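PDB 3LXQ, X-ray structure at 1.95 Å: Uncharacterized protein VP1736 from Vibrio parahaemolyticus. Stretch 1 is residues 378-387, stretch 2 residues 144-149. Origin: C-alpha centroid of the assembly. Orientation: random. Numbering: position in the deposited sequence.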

# COMPACT_ATOMS: atom_id res chain seq x y z
N ALA A 378 -11.70 -0.59 6.75
CA ALA A 378 -10.46 0.15 6.54
C ALA A 378 -9.99 0.73 7.87
O ALA A 378 -10.76 1.42 8.59
CB ALA A 378 -10.66 1.29 5.51
N MSE A 379 -8.74 0.44 8.20
CA MSE A 379 -8.08 1.09 9.32
C MSE A 379 -7.32 2.29 8.79
O MSE A 379 -6.62 2.19 7.79
CB MSE A 379 -7.09 0.14 9.99
CG MSE A 379 -7.62 -1.26 10.22
SE MSE A 379 -6.27 -2.17 11.29
CE MSE A 379 -6.53 -4.01 10.58
N MSE A 380 -7.42 3.42 9.48
CA MSE A 380 -6.60 4.56 9.11
C MSE A 380 -6.09 5.38 10.29
O MSE A 380 -6.81 5.63 11.27
CB MSE A 380 -7.22 5.38 7.97
CG MSE A 380 -8.60 5.88 8.20
SE MSE A 380 -9.76 5.86 6.60
CE MSE A 380 -11.20 4.93 7.51
N GLN A 381 -4.81 5.74 10.21
CA GLN A 381 -4.13 6.48 11.27
C GLN A 381 -3.80 7.86 10.77
O GLN A 381 -3.05 8.00 9.80
CB GLN A 381 -2.84 5.77 11.67
CG GLN A 381 -2.18 6.33 12.92
CD GLN A 381 -2.73 5.70 14.19
OE1 GLN A 381 -2.94 4.49 14.25
NE2 GLN A 381 -2.93 6.52 15.23
N TYR A 382 -4.38 8.86 11.42
CA TYR A 382 -4.08 10.25 11.15
C TYR A 382 -3.33 10.82 12.36
O TYR A 382 -3.94 11.26 13.33
CB TYR A 382 -5.36 11.05 10.86
CG TYR A 382 -5.11 12.50 10.54
CD1 TYR A 382 -4.55 12.87 9.30
CD2 TYR A 382 -5.41 13.51 11.45
CE1 TYR A 382 -4.30 14.19 9.00
CE2 TYR A 382 -5.17 14.85 11.16
CZ TYR A 382 -4.61 15.18 9.92
OH TYR A 382 -4.36 16.48 9.59
N ASP A 383 -1.99 10.78 12.28
CA ASP A 383 -1.13 11.16 13.42
C ASP A 383 -1.44 10.31 14.67
O ASP A 383 -1.19 9.10 14.68
CB ASP A 383 -1.24 12.68 13.72
CG ASP A 383 -0.73 13.54 12.57
OD1 ASP A 383 0.17 13.08 11.83
OD2 ASP A 383 -1.22 14.68 12.40
N LYS A 384 -2.02 10.93 15.70
CA LYS A 384 -2.34 10.26 16.95
C LYS A 384 -3.74 9.62 16.94
O LYS A 384 -4.12 8.91 17.88
CB LYS A 384 -2.20 11.24 18.13
N ASN A 385 -4.52 9.88 15.89
CA ASN A 385 -5.88 9.34 15.80
C ASN A 385 -5.98 8.08 14.95
O ASN A 385 -5.38 8.01 13.89
CB ASN A 385 -6.84 10.40 15.28
CG ASN A 385 -6.90 11.62 16.19
OD1 ASN A 385 -6.49 11.57 17.35
ND2 ASN A 385 -7.40 12.72 15.66
N PHE A 386 -6.74 7.10 15.43
CA PHE A 386 -6.96 5.85 14.71
C PHE A 386 -8.43 5.71 14.37
O PHE A 386 -9.31 5.88 15.24
CB PHE A 386 -6.51 4.64 15.54
CG PHE A 386 -6.80 3.29 14.88
CD1 PHE A 386 -8.01 2.62 15.11
CD2 PHE A 386 -5.85 2.69 14.05
CE1 PHE A 386 -8.26 1.35 14.50
CE2 PHE A 386 -6.09 1.45 13.45
CZ PHE A 386 -7.29 0.78 13.67
N GLY A 387 -8.70 5.41 13.10
CA GLY A 387 -10.05 5.22 12.62
C GLY A 387 -10.31 3.84 12.06
O GLY A 387 -9.45 3.24 11.41
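Stretch 2 144-149: FPPSPS

No hydrogen bond joins these two segments, although one of them is a β-hairpin: the proline-rich stretch F144–S149 lies against the hairpin by packing alone. Three of its six residues are prolines, which lack a backbone N-H, and the segment forms no regular helix or strand. Its backbone is nonetheless largely extended from F144 to S147, with psi between 133° and 174°, before P148 turns to phi/psi -70/-10.

The hairpin closes through a type II' turn from Y382 to N385, and its backbone pairs M380 with G387 and Y382 with N385. Stretch 2 runs in the same sense as the first strand, from M379 toward the turn: the CA of P145 is 7.8 Å from the CA of M379, and the CA of P146 is 6.3 Å from the CA of Q381. Alternation along the strand turns M379 and Q381 toward the prolines, while M380 points away.

P146 is the centre of the contact. Its CB lies 3.7 Å from CB of Q381, its CG 4.0 Å from CE2 of F386, at the edge of that ring, and its CD 4.4 Å from SE of M379. A compact, rigid pyrrolidine ring suits this place, offering apolar carbons to three neighbours at once. The selenomethionine M379, long and flexible, also brings its SE to 4.2 Å from CB of P145.

Q381 combines aliphatic packing with a polar end. Its CD comes within 3.4 Å of O of S147, and its NE2 lies 3.8 Å from CA of P148, but that amide nitrogen donates to O of D383 at 3.2 Å, within its own stretch. Near the turn, O of D383 lies 4.0 Å from CA of P148. Beyond it, S149 N donates to S147 OG at 3.0 Å, a bond internal to stretch 2.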

# COMPACT_ATOMS: atom_id res chain seq x y z
N PHE A 144 1.73 -4.75 7.65
CA PHE A 144 1.66 -4.45 9.07
C PHE A 144 0.74 -3.27 9.24
O PHE A 144 0.86 -2.29 8.50
CB PHE A 144 3.06 -4.11 9.59
CG PHE A 144 3.20 -4.11 11.10
CD1 PHE A 144 2.89 -5.24 11.85
CD2 PHE A 144 3.72 -3.00 11.76
CE1 PHE A 144 3.04 -5.25 13.24
CE2 PHE A 144 3.88 -2.99 13.14
CZ PHE A 144 3.55 -4.12 13.89
N PRO A 145 -0.20 -3.36 10.19
CA PRO A 145 -1.14 -2.27 10.45
C PRO A 145 -0.44 -1.10 11.13
O PRO A 145 0.74 -1.21 11.47
CB PRO A 145 -2.18 -2.90 11.40
CG PRO A 145 -1.90 -4.35 11.41
CD PRO A 145 -0.47 -4.52 11.05
N PRO A 146 -1.15 0.01 11.30
CA PRO A 146 -0.57 1.27 11.78
C PRO A 146 -0.54 1.41 13.31
O PRO A 146 -1.23 0.68 14.02
CB PRO A 146 -1.50 2.34 11.18
CG PRO A 146 -2.84 1.63 11.05
CD PRO A 146 -2.54 0.15 10.87
N SER A 147 0.29 2.33 13.79
CA SER A 147 0.32 2.68 15.21
C SER A 147 0.41 4.19 15.28
O SER A 147 0.51 4.84 14.24
CB SER A 147 1.52 2.01 15.92
OG SER A 147 2.77 2.59 15.55
N PRO A 148 0.34 4.77 16.50
CA PRO A 148 0.60 6.20 16.69
C PRO A 148 2.07 6.53 16.48
O PRO A 148 2.43 7.70 16.45
CB PRO A 148 0.24 6.44 18.16
CG PRO A 148 -0.65 5.34 18.51
CD PRO A 148 -0.18 4.16 17.74
N SER A 149 2.91 5.50 16.38
CA SER A 149 4.33 5.68 16.14
C SER A 149 4.60 5.74 14.65
O SER A 149 3.68 5.62 13.82
CB SER A 149 5.13 4.52 16.74
OG SER A 149 5.11 4.58 18.15